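Local coordinates for protein restriction endonuclease (Mycobacterium sp., PDB 4F0Q) that cleaves DNA in a cytosine-methylation-dependent manner, acting as a tetrameric restriction endonuclease with a magnesium-binding PD-(D/E)XK-type nuclease domain, at residues 55-60 against 223-228; 130-135 against 202-207; 162-165 against 170-173; 310-313 against 318-321. All blocks are in the same frame, centred on the assembly; numbering follows the deposited sequence.

Contact 1 (55-60 against 223-228); sequences GGLGLP and WIDDRR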
loop_
_atom_site.group_PDB
_atom_site.type_symbol
_atom_site.label_atom_id
_atom_site.label_comp_id
_atom_site.label_asym_id
_atom_site.label_seq_id
_atom_site.Cartn_x
_atom_site.Cartn_y
_atom_site.Cartn_z
ATOM N N GLY A 55 -35.182 -11.826 37.519
ATOM C CA GLY A 55 -35.841 -12.754 38.420
ATOM C C GLY A 55 -37.153 -13.307 37.898
ATOM O O GLY A 55 -37.549 -14.418 38.250
ATOM N N GLY A 56 -37.827 -12.534 37.052
ATOM C CA GLY A 56 -39.101 -12.946 36.495
ATOM C C GLY A 56 -38.963 -14.017 35.428
ATOM O O GLY A 56 -39.961 -14.544 34.934
ATOM N N LEU A 57 -37.724 -14.342 35.075
ATOM C CA LEU A 57 -37.456 -15.340 34.049
ATOM C C LEU A 57 -37.311 -16.732 34.660
ATOM O O LEU A 57 -37.455 -17.741 33.972
ATOM C CB LEU A 57 -36.196 -14.965 33.263
ATOM C CG LEU A 57 -36.231 -15.225 31.753
ATOM C CD1 LEU A 57 -37.410 -14.509 31.112
ATOM C CD2 LEU A 57 -34.926 -14.789 31.106
ATOM N N GLY A 58 -37.025 -16.775 35.958
ATOM C CA GLY A 58 -36.903 -18.032 36.673
ATOM C C GLY A 58 -35.702 -18.851 36.240
ATOM O O GLY A 58 -35.732 -20.080 36.270
ATOM N N LEU A 59 -34.639 -18.164 35.837
ATOM C CA LEU A 59 -33.429 -18.829 35.370
ATOM C C LEU A 59 -32.260 -18.566 36.313
ATOM O O LEU A 59 -32.257 -17.570 37.035
ATOM C CB LEU A 59 -33.079 -18.362 33.953
ATOM C CG LEU A 59 -34.031 -18.796 32.837
ATOM C CD1 LEU A 59 -33.555 -18.273 31.491
ATOM C CD2 LEU A 59 -34.167 -20.310 32.808
ATOM N N PRO A 60 -31.268 -19.470 36.319
ATOM C CA PRO A 60 -30.053 -19.261 37.115
ATOM C C PRO A 60 -29.269 -18.043 36.636
ATOM O O PRO A 60 -29.518 -17.539 35.541
ATOM C CB PRO A 60 -29.244 -20.537 36.859
ATOM C CG PRO A 60 -30.258 -21.558 36.476
ATOM C CD PRO A 60 -31.296 -20.807 35.702
ATOM N N TRP A 223 -32.419 -11.216 23.446
ATOM C CA TRP A 223 -31.698 -12.100 22.540
ATOM C C TRP A 223 -31.174 -13.297 23.326
ATOM O O TRP A 223 -31.367 -14.455 22.938
ATOM C CB TRP A 223 -30.532 -11.333 21.911
ATOM C CG TRP A 223 -29.708 -12.109 20.924
ATOM C CD1 TRP A 223 -30.063 -13.255 20.273
ATOM C CD2 TRP A 223 -28.385 -11.787 20.478
ATOM N NE1 TRP A 223 -29.042 -13.666 19.449
ATOM C CE2 TRP A 223 -28.000 -12.782 19.558
ATOM C CE3 TRP A 223 -27.489 -10.754 20.768
ATOM C CZ2 TRP A 223 -26.761 -12.773 18.925
ATOM C CZ3 TRP A 223 -26.257 -10.748 20.140
ATOM C CH2 TRP A 223 -25.904 -11.750 19.229
ATOM N N ILE A 224 -30.516 -13.001 24.442
ATOM C CA ILE A 224 -29.973 -14.031 25.317
ATOM C C ILE A 224 -31.093 -14.826 25.981
ATOM O O ILE A 224 -30.980 -16.040 26.152
ATOM C CB ILE A 224 -29.039 -13.423 26.384
ATOM C CG1 ILE A 224 -27.888 -12.681 25.707
ATOM C CG2 ILE A 224 -28.492 -14.501 27.304
ATOM C CD1 ILE A 224 -27.111 -13.540 24.731
ATOM N N ASP A 225 -32.174 -14.138 26.340
ATOM C CA ASP A 225 -33.349 -14.794 26.905
ATOM C C ASP A 225 -33.859 -15.868 25.955
ATOM O O ASP A 225 -34.167 -16.983 26.371
ATOM C CB ASP A 225 -34.465 -13.784 27.173
ATOM C CG ASP A 225 -34.087 -12.755 28.219
ATOM O OD1 ASP A 225 -33.034 -12.920 28.870
ATOM O OD2 ASP A 225 -34.853 -11.784 28.398
ATOM N N ASP A 226 -33.940 -15.521 24.675
ATOM C CA ASP A 226 -34.375 -16.461 23.651
ATOM C C ASP A 226 -33.364 -17.587 23.472
ATOM O O ASP A 226 -33.744 -18.751 23.360
ATOM C CB ASP A 226 -34.607 -15.744 22.320
ATOM C CG ASP A 226 -35.716 -14.717 22.400
ATOM O OD1 ASP A 226 -36.575 -14.840 23.296
ATOM O OD2 ASP A 226 -35.728 -13.789 21.565
ATOM N N ARG A 227 -32.079 -17.241 23.446
ATOM C CA ARG A 227 -31.036 -18.257 23.328
ATOM C C ARG A 227 -30.984 -19.180 24.549
ATOM O O ARG A 227 -30.622 -20.351 24.435
ATOM C CB ARG A 227 -29.668 -17.622 23.071
ATOM C CG ARG A 227 -29.495 -17.082 21.660
ATOM C CD ARG A 227 -28.029 -16.834 21.333
ATOM N NE ARG A 227 -27.224 -18.045 21.474
ATOM C CZ ARG A 227 -27.058 -18.948 20.512
ATOM N NH1 ARG A 227 -27.640 -18.782 19.334
ATOM N NH2 ARG A 227 -26.309 -20.021 20.730
ATOM N N ARG A 228 -31.349 -18.649 25.713
ATOM C CA ARG A 228 -31.401 -19.448 26.933
ATOM C C ARG A 228 -32.746 -20.156 27.067
ATOM O O ARG A 228 -32.933 -20.988 27.953
ATOM C CB ARG A 228 -31.154 -18.578 28.169
ATOM C CG ARG A 228 -29.748 -18.016 28.282
ATOM C CD ARG A 228 -29.591 -17.203 29.555
ATOM N NE ARG A 228 -29.626 -18.042 30.749
ATOM C CZ ARG A 228 -29.785 -17.578 31.985
ATOM N NH1 ARG A 228 -29.935 -16.277 32.189
ATOM N NH2 ARG A 228 -29.802 -18.413 33.013
#

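Contact 2 (130-135 against 202-207); sequences KGNRLL and PNLSLD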
loop_
_atom_site.group_PDB
_atom_site.type_symbol
_atom_site.label_atom_id
_atom_site.label_comp_id
_atom_site.label_asym_id
_atom_site.label_seq_id
_atom_site.Cartn_x
_atom_site.Cartn_y
_atom_site.Cartn_z
ATOM N N LYS A 130 -10.559 -25.080 31.047
ATOM C CA LYS A 130 -11.985 -24.903 30.785
ATOM C C LYS A 130 -12.246 -23.810 29.752
ATOM O O LYS A 130 -12.923 -24.036 28.741
ATOM C CB LYS A 130 -12.723 -24.551 32.080
ATOM C CG LYS A 130 -12.466 -25.501 33.238
ATOM C CD LYS A 130 -13.168 -25.019 34.499
ATOM C CE LYS A 130 -12.900 -25.946 35.675
ATOM N NZ LYS A 130 -13.608 -25.499 36.909
ATOM N N GLY A 131 -11.702 -22.627 30.023
ATOM C CA GLY A 131 -11.906 -21.463 29.182
ATOM C C GLY A 131 -11.526 -21.682 27.733
ATOM O O GLY A 131 -12.315 -21.397 26.835
ATOM N N ASN A 132 -10.319 -22.191 27.506
ATOM C CA ASN A 132 -9.844 -22.467 26.152
ATOM C C ASN A 132 -10.667 -23.537 25.444
ATOM O O ASN A 132 -10.826 -23.499 24.224
ATOM C CB ASN A 132 -8.365 -22.857 26.165
ATOM C CG ASN A 132 -7.454 -21.665 26.352
ATOM O OD1 ASN A 132 -7.911 -20.568 26.660
ATOM N ND2 ASN A 132 -6.155 -21.874 26.167
ATOM N N ARG A 133 -11.188 -24.487 26.213
ATOM C CA ARG A 133 -12.060 -25.515 25.661
ATOM C C ARG A 133 -13.368 -24.888 25.190
ATOM O O ARG A 133 -13.879 -25.224 24.118
ATOM C CB ARG A 133 -12.328 -26.616 26.690
ATOM C CG ARG A 133 -13.257 -27.712 26.190
ATOM C CD ARG A 133 -13.352 -28.875 27.169
ATOM N NE ARG A 133 -12.137 -29.686 27.192
ATOM C CZ ARG A 133 -11.204 -29.615 28.136
ATOM N NH1 ARG A 133 -11.343 -28.767 29.146
ATOM N NH2 ARG A 133 -10.135 -30.396 28.073
ATOM N N LEU A 134 -13.901 -23.969 25.991
ATOM C CA LEU A 134 -15.104 -23.235 25.605
ATOM C C LEU A 134 -14.854 -22.378 24.366
ATOM O O LEU A 134 -15.708 -22.278 23.483
ATOM C CB LEU A 134 -15.594 -22.357 26.759
ATOM C CG LEU A 134 -16.117 -23.073 28.004
ATOM C CD1 LEU A 134 -16.450 -22.067 29.094
ATOM C CD2 LEU A 134 -17.333 -23.921 27.667
ATOM N N LEU A 135 -13.675 -21.766 24.307
ATOM C CA LEU A 135 -13.307 -20.910 23.183
ATOM C C LEU A 135 -13.124 -21.701 21.891
ATOM O O LEU A 135 -13.439 -21.209 20.812
ATOM C CB LEU A 135 -12.041 -20.110 23.499
ATOM C CG LEU A 135 -12.144 -19.049 24.598
ATOM C CD1 LEU A 135 -10.846 -18.259 24.697
ATOM C CD2 LEU A 135 -13.322 -18.122 24.350
ATOM N N PRO A 202 2.288 -22.311 26.311
ATOM C CA PRO A 202 1.402 -22.130 25.157
ATOM C C PRO A 202 0.079 -21.508 25.580
ATOM O O PRO A 202 -0.258 -21.533 26.762
ATOM C CB PRO A 202 1.175 -23.562 24.667
ATOM C CG PRO A 202 1.370 -24.404 25.876
ATOM C CD PRO A 202 2.466 -23.734 26.650
ATOM N N ASN A 203 -0.657 -20.960 24.619
ATOM C CA ASN A 203 -1.925 -20.297 24.887
ATOM C C ASN A 203 -2.648 -20.001 23.578
ATOM O O ASN A 203 -2.075 -20.142 22.494
ATOM C CB ASN A 203 -1.698 -19.000 25.670
ATOM C CG ASN A 203 -2.963 -18.487 26.336
ATOM O OD1 ASN A 203 -3.900 -19.246 26.588
ATOM N ND2 ASN A 203 -2.997 -17.192 26.621
ATOM N N LEU A 204 -3.907 -19.590 23.682
ATOM C CA LEU A 204 -4.699 -19.249 22.509
ATOM C C LEU A 204 -4.896 -17.742 22.407
ATOM O O LEU A 204 -5.325 -17.095 23.362
ATOM C CB LEU A 204 -6.053 -19.956 22.555
ATOM C CG LEU A 204 -6.018 -21.481 22.681
ATOM C CD1 LEU A 204 -7.428 -22.048 22.663
ATOM C CD2 LEU A 204 -5.176 -22.098 21.577
ATOM N N SER A 205 -4.570 -17.189 21.243
ATOM C CA SER A 205 -4.771 -15.772 20.973
ATOM C C SER A 205 -5.910 -15.602 19.975
ATOM O O SER A 205 -5.912 -16.224 18.913
ATOM C CB SER A 205 -3.488 -15.142 20.428
ATOM O OG SER A 205 -3.652 -13.752 20.213
ATOM N N LEU A 206 -6.878 -14.761 20.321
ATOM C CA LEU A 206 -8.091 -14.628 19.523
ATOM C C LEU A 206 -8.328 -13.211 19.004
ATOM O O LEU A 206 -8.298 -12.242 19.766
ATOM C CB LEU A 206 -9.317 -15.095 20.321
ATOM C CG LEU A 206 -9.556 -16.597 20.522
ATOM C CD1 LEU A 206 -8.589 -17.204 21.528
ATOM C CD2 LEU A 206 -10.996 -16.852 20.946
ATOM N N ASP A 207 -8.554 -13.110 17.698
ATOM C CA ASP A 207 -9.032 -11.882 17.080
ATOM C C ASP A 207 -10.552 -11.890 17.092
ATOM O O ASP A 207 -11.185 -12.711 16.417
ATOM C CB ASP A 207 -8.534 -11.763 15.640
ATOM C CG ASP A 207 -7.060 -11.431 15.557
ATOM O OD1 ASP A 207 -6.560 -10.709 16.445
ATOM O OD2 ASP A 207 -6.404 -11.886 14.598
#

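Contact 3 (162-165 against 170-173); sequences VTVH and AVVK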
loop_
_atom_site.group_PDB
_atom_site.type_symbol
_atom_site.label_atom_id
_atom_site.label_comp_id
_atom_site.label_asym_id
_atom_site.label_seq_id
_atom_site.Cartn_x
_atom_site.Cartn_y
_atom_site.Cartn_z
ATOM N N VAL A 162 -13.852 -1.975 35.105
ATOM C CA VAL A 162 -13.428 -0.584 34.999
ATOM C C VAL A 162 -13.732 0.201 36.270
ATOM O O VAL A 162 -14.498 -0.246 37.124
ATOM C CB VAL A 162 -14.103 0.123 33.810
ATOM C CG1 VAL A 162 -13.748 -0.575 32.506
ATOM C CG2 VAL A 162 -15.611 0.170 34.007
ATOM N N THR A 163 -13.123 1.378 36.383
ATOM C CA THR A 163 -13.352 2.259 37.520
ATOM C C THR A 163 -14.445 3.270 37.199
ATOM O O THR A 163 -14.335 4.031 36.237
ATOM C CB THR A 163 -12.069 3.012 37.919
ATOM O OG1 THR A 163 -11.085 2.075 38.375
ATOM C CG2 THR A 163 -12.358 4.012 39.028
ATOM N N VAL A 164 -15.501 3.273 38.005
ATOM C CA VAL A 164 -16.614 4.189 37.795
ATOM C C VAL A 164 -16.513 5.392 38.725
ATOM O O VAL A 164 -15.540 5.536 39.466
ATOM C CB VAL A 164 -17.972 3.494 38.014
ATOM C CG1 VAL A 164 -18.151 2.355 37.023
ATOM C CG2 VAL A 164 -18.086 2.989 39.443
ATOM N N HIS A 165 -17.520 6.256 38.679
ATOM C CA HIS A 165 -17.561 7.423 39.552
ATOM C C HIS A 165 -18.942 7.608 40.174
ATOM O O HIS A 165 -19.955 7.604 39.476
ATOM C CB HIS A 165 -17.142 8.685 38.794
ATOM C CG HIS A 165 -15.692 8.710 38.418
ATOM N ND1 HIS A 165 -14.703 9.112 39.290
ATOM C CD2 HIS A 165 -15.064 8.385 37.263
ATOM C CE1 HIS A 165 -13.530 9.032 38.690
ATOM N NE2 HIS A 165 -13.720 8.593 37.459
ATOM N N ALA A 170 -14.068 8.191 43.044
ATOM C CA ALA A 170 -13.729 7.107 42.131
ATOM C C ALA A 170 -13.901 5.743 42.794
ATOM O O ALA A 170 -13.357 5.488 43.869
ATOM C CB ALA A 170 -12.309 7.271 41.616
ATOM N N VAL A 171 -14.668 4.871 42.145
ATOM C CA VAL A 171 -14.889 3.519 42.642
ATOM C C VAL A 171 -14.205 2.509 41.723
ATOM O O VAL A 171 -14.657 2.265 40.604
ATOM C CB VAL A 171 -16.388 3.196 42.740
ATOM C CG1 VAL A 171 -16.595 1.807 43.323
ATOM C CG2 VAL A 171 -17.100 4.244 43.583
ATOM N N VAL A 172 -13.117 1.922 42.211
ATOM C CA VAL A 172 -12.258 1.070 41.393
ATOM C C VAL A 172 -12.790 -0.355 41.219
ATOM O O VAL A 172 -12.703 -0.927 40.130
ATOM C CB VAL A 172 -10.807 1.046 41.945
ATOM C CG1 VAL A 172 -10.800 0.721 43.434
ATOM C CG2 VAL A 172 -9.937 0.070 41.163
ATOM N N LYS A 173 -13.353 -0.922 42.279
ATOM C CA LYS A 173 -13.830 -2.300 42.235
ATOM C C LYS A 173 -15.352 -2.402 42.278
ATOM O O LYS A 173 -16.030 -1.519 42.802
ATOM C CB LYS A 173 -13.226 -3.114 43.382
ATOM C CG LYS A 173 -11.712 -3.232 43.334
ATOM C CD LYS A 173 -11.196 -4.096 44.473
ATOM C CE LYS A 173 -9.688 -4.271 44.397
ATOM N NZ LYS A 173 -9.175 -5.151 45.483
HETATM O O HOH W 1 -15.411 -0.313 39.657
#

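Contact 4 (310-313 against 318-321); sequences EVFR and RYKE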
loop_
_atom_site.group_PDB
_atom_site.type_symbol
_atom_site.label_atom_id
_atom_site.label_comp_id
_atom_site.label_asym_id
_atom_site.label_seq_id
_atom_site.Cartn_x
_atom_site.Cartn_y
_atom_site.Cartn_z
ATOM N N GLU A 310 7.895 -6.324 13.263
ATOM C CA GLU A 310 7.011 -6.915 14.264
ATOM C C GLU A 310 5.610 -6.299 14.230
ATOM O O GLU A 310 4.602 -7.011 14.255
ATOM C CB GLU A 310 7.618 -6.775 15.664
ATOM C CG GLU A 310 6.780 -7.392 16.772
ATOM C CD GLU A 310 6.696 -8.905 16.676
ATOM O OE1 GLU A 310 7.620 -9.522 16.104
ATOM O OE2 GLU A 310 5.702 -9.478 17.173
ATOM N N VAL A 311 5.562 -4.972 14.170
ATOM C CA VAL A 311 4.303 -4.237 14.122
ATOM C C VAL A 311 3.492 -4.628 12.893
ATOM O O VAL A 311 2.278 -4.817 12.973
ATOM C CB VAL A 311 4.541 -2.710 14.131
ATOM C CG1 VAL A 311 3.266 -1.958 13.794
ATOM C CG2 VAL A 311 5.079 -2.263 15.482
ATOM N N PHE A 312 4.169 -4.764 11.758
ATOM C CA PHE A 312 3.497 -5.190 10.537
ATOM C C PHE A 312 3.002 -6.632 10.603
ATOM O O PHE A 312 1.883 -6.918 10.183
ATOM C CB PHE A 312 4.381 -4.972 9.307
ATOM C CG PHE A 312 4.413 -3.546 8.834
ATOM C CD1 PHE A 312 3.257 -2.929 8.379
ATOM C CD2 PHE A 312 5.596 -2.826 8.835
ATOM C CE1 PHE A 312 3.280 -1.619 7.940
ATOM C CE2 PHE A 312 5.626 -1.516 8.398
ATOM C CZ PHE A 312 4.466 -0.911 7.949
ATOM N N ARG A 313 3.821 -7.535 11.135
ATOM C CA ARG A 313 3.397 -8.927 11.251
ATOM C C ARG A 313 2.265 -9.094 12.255
ATOM O O ARG A 313 1.514 -10.066 12.201
ATOM C CB ARG A 313 4.567 -9.838 11.629
ATOM C CG ARG A 313 4.703 -10.149 13.114
ATOM C CD ARG A 313 5.470 -11.424 13.337
ATOM N NE ARG A 313 5.844 -11.612 14.737
ATOM C CZ ARG A 313 5.145 -12.316 15.622
ATOM N NH1 ARG A 313 4.011 -12.892 15.261
ATOM N NH2 ARG A 313 5.581 -12.444 16.869
ATOM N N ARG A 318 2.376 -9.912 5.858
ATOM C CA ARG A 318 3.596 -10.678 5.630
ATOM C C ARG A 318 4.757 -9.774 5.240
ATOM O O ARG A 318 4.890 -9.375 4.088
ATOM C CB ARG A 318 3.365 -11.777 4.589
ATOM C CG ARG A 318 2.275 -12.762 4.998
ATOM C CD ARG A 318 2.242 -13.983 4.094
ATOM N NE ARG A 318 3.566 -14.566 3.893
ATOM C CZ ARG A 318 4.131 -15.460 4.698
ATOM N NH1 ARG A 318 3.490 -15.883 5.781
ATOM N NH2 ARG A 318 5.343 -15.925 4.419
ATOM N N TYR A 319 5.596 -9.462 6.218
ATOM C CA TYR A 319 6.684 -8.519 6.028
ATOM C C TYR A 319 7.979 -9.239 5.659
ATOM O O TYR A 319 8.285 -10.306 6.193
ATOM C CB TYR A 319 6.866 -7.689 7.301
ATOM C CG TYR A 319 7.784 -6.497 7.159
ATOM C CD1 TYR A 319 9.147 -6.616 7.389
ATOM C CD2 TYR A 319 7.282 -5.248 6.817
ATOM C CE1 TYR A 319 9.988 -5.530 7.271
ATOM C CE2 TYR A 319 8.115 -4.155 6.696
ATOM C CZ TYR A 319 9.466 -4.301 6.924
ATOM O OH TYR A 319 10.299 -3.213 6.806
ATOM N N LYS A 320 8.733 -8.652 4.736
ATOM C CA LYS A 320 10.023 -9.202 4.343
ATOM C C LYS A 320 11.146 -8.244 4.723
ATOM O O LYS A 320 11.117 -7.066 4.368
ATOM C CB LYS A 320 10.057 -9.493 2.840
ATOM C CG LYS A 320 8.965 -10.442 2.367
ATOM C CD LYS A 320 9.033 -11.774 3.097
ATOM C CE LYS A 320 7.854 -12.663 2.722
ATOM N NZ LYS A 320 7.821 -12.940 1.252
ATOM N N GLU A 321 12.129 -8.760 5.453
ATOM C CA GLU A 321 13.261 -7.962 5.908
ATOM C C GLU A 321 14.143 -7.522 4.743
ATOM O O GLU A 321 14.614 -8.348 3.962
ATOM C CB GLU A 321 14.087 -8.748 6.929
ATOM C CG GLU A 321 15.413 -8.105 7.294
ATOM C CD GLU A 321 16.200 -8.925 8.299
ATOM O OE1 GLU A 321 17.446 -8.846 8.289
ATOM O OE2 GLU A 321 15.571 -9.645 9.102
#

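Contact 1 (55-60 against 223-228)
This contact lies in the region of the AspBHI N-terminal family, where a loop meets a short helix. The loop, 55-60, follows helix 48-52. D225 lies on helix 222-227, and R228 follows directly in the chain; both touch the loop. R228 buries the most surface here. Its NH2 donates a hydrogen bond to the backbone carbonyl of P60, with R228 NH2 to P60 O at 2.7 Å and an N-H...O angle of 159°. The acceptor lies near the guanidinium plane, at the edge of the group. The donor in turn is tilted 32° from the carbonyl plane of P60. S53 also bonds to this carbonyl through its hydroxyl, so the oxygen has two partners.

L59 packs on the same arginine. Its CD1 sits over the centre of one guanidinium face, 3.9 Å from R228 CZ. Its CB comes close to the end of the group, 3.4 Å from R228 NH2. The two side chains approach from opposite directions. The arginine chain is extended as far as CD and then bends at chi3 (69°), which turns the guanidinium to the loop.

The second point of contact is L57 with D225. The carboxylate of D225 has its strongest polar partner in R21, with which it forms a salt bridge. V16 of helix 6-17 touches both L57 and D225, so three parts of the chain meet here. L57 meets the aspartate through a methyl group and forms no polar bond with it. The nearest atoms of this pair are L57 CD2 and D225 OD1, 3.5 Å apart.

Contact 2 (130-135 against 202-207)
N132 and L204 touch over the largest areas in this buried helix-on-sheet contact, and L135 follows with L206. Helix 130-142 packs over strand 200-210. The axes of the segments 130-135 and 202-207 come within 9.8 Å, and their N-to-C directions differ by 42°.

The amide of N132 lies against the leucine branch. N132 CB and CG both sit near L204 CD1, with N132 CB to L204 CD1 at 3.7 Å. The amide nitrogen also comes close to the leucine, with N132 ND2 to L204 CG at 3.5 Å. With CG anti to its own carbonyl carbon (chi1 -76°), N132 lays its amide against L204 and brings ND2 to N203.

The same nitrogen makes a weak hydrogen bond to N203. N132 ND2 to N203 OD1 measures 3.5 Å, long but almost straight at 179°. The two amide planes are nearly coplanar, while the side chains cross at about a right angle. N203 OD1 also receives a weak bond from the backbone N of L204, at 2.9 Å. The stronger polar partner of N203 is Q192, which accepts from its ND2.

One turn further along the helix the contact becomes purely apolar. L135 CD1 meets both methyl groups of L206, with L135 CD1 to L206 CD2 at 4.0 Å.

Around the contact, D117 takes the backbone N-H groups of G131 and N132 on its carboxylate. Strand 200-210 runs antiparallel between strands 111-115 and 175-193, and L206 also packs on I184 and L187 of the latter.

Contact 3 (162-165 against 170-173)
V164 and V171 form an antiparallel hydrogen-bonded pair with CA atoms 5.2 Å apart, and H165 with A170 is the adjoining non-hydrogen-bonded pair. Together they belong to a beta hairpin of strands 156-166 and 169-171. Two backbone bonds close the V164-V171 pair. V164 N to V171 O is 2.9 Å, and V171 N to V164 O is also 2.9 Å but straighter, at 166° against 141°. The hairpin sits at the surface.

V164 and V171 put their side chains on one face of the sheet. V164 CG2 lies 3.7 Å from V171 CB. On the face of H165 and A170, the imidazole lies obliquely by the alanine, with H165 CE1 to A170 CB at 3.6 Å. H165 ND1 is hydrogen-bonded to the carbonyl of R169, which holds the ring near the turn.

Past the pair, T163 reaches the V171-V172 backbone with both branches. With CG2 anti to the backbone N and OG1 beside it (chi1 -64°), the methyl meets V171 O and the hydroxyl lies by V172. A water also sits here, 2.7 Å from V162 O and 2.8 Å from V171 O.

Contact 4 (310-313 against 318-321)
Aromatic contact joins F312 to Y319, and these two buried rings make the contact between helix 297-314 and strand 319-324. This packing of a helix on the core sheet is consistent with a PD-(D/E)XK nuclease fold. The ring planes are near parallel, only 7° apart. They are slid so far past one another that they barely overlap, and the centroids are 5.4 Å apart. The touching is therefore done at one side of each ring. F312 CD2 lies 3.6 Å from Y319 CE2 and equally close to Y319 CD2. F312 CB joins in, 3.8 Å from Y319 CD2. Y319 CG is anti to the backbone N (chi1 -169°), which carries its ring alongside that of F312.

Apolar packing extends the pair. I339 of strand 335-342 and V352 of strand 347-357 touch the side chains of both F312 and Y319, and V407 of strand 406-409 touches that of F312.

Ionic pairs lie apart from the ring contact. Within the helix, R313 and E310 form a salt bridge one turn apart, with R313 NH2 to E310 OE2 at 3.0 Å. R313 NE also donates to E310 OE1, at 3.1 Å. In the strand, K320 pairs with D340 and E321 with R247 of the second subunit.

The chemistry divides by location. The join between helix and strand is hydrophobic, without a hydrogen bond across it, while charges pair away from it, within the helix, across the sheet and to the second subunit.

Contacts 1, 2 and 3 all fall in the N-terminal AspBHI-like region, and contact 4 lies in the nuclease region. Along the chain, contact 1 spans the widest loop; contact 2 lies within it, and contact 3 within contact 2. Contact 4 follows after all three. Contacts 2 and 3 reach the same mixed sheet, with centres about 28 Å apart. Contact 4 belongs to the separate five-stranded sheet. Its centre is about 46 Å from that of contact 1, on the opposite side of the chain's centre. Contacts 2 and 4 come within about 8 Å at their nearest atoms. Both touch the second subunit, so both the N-terminal and the nuclease parts meet that subunit near here.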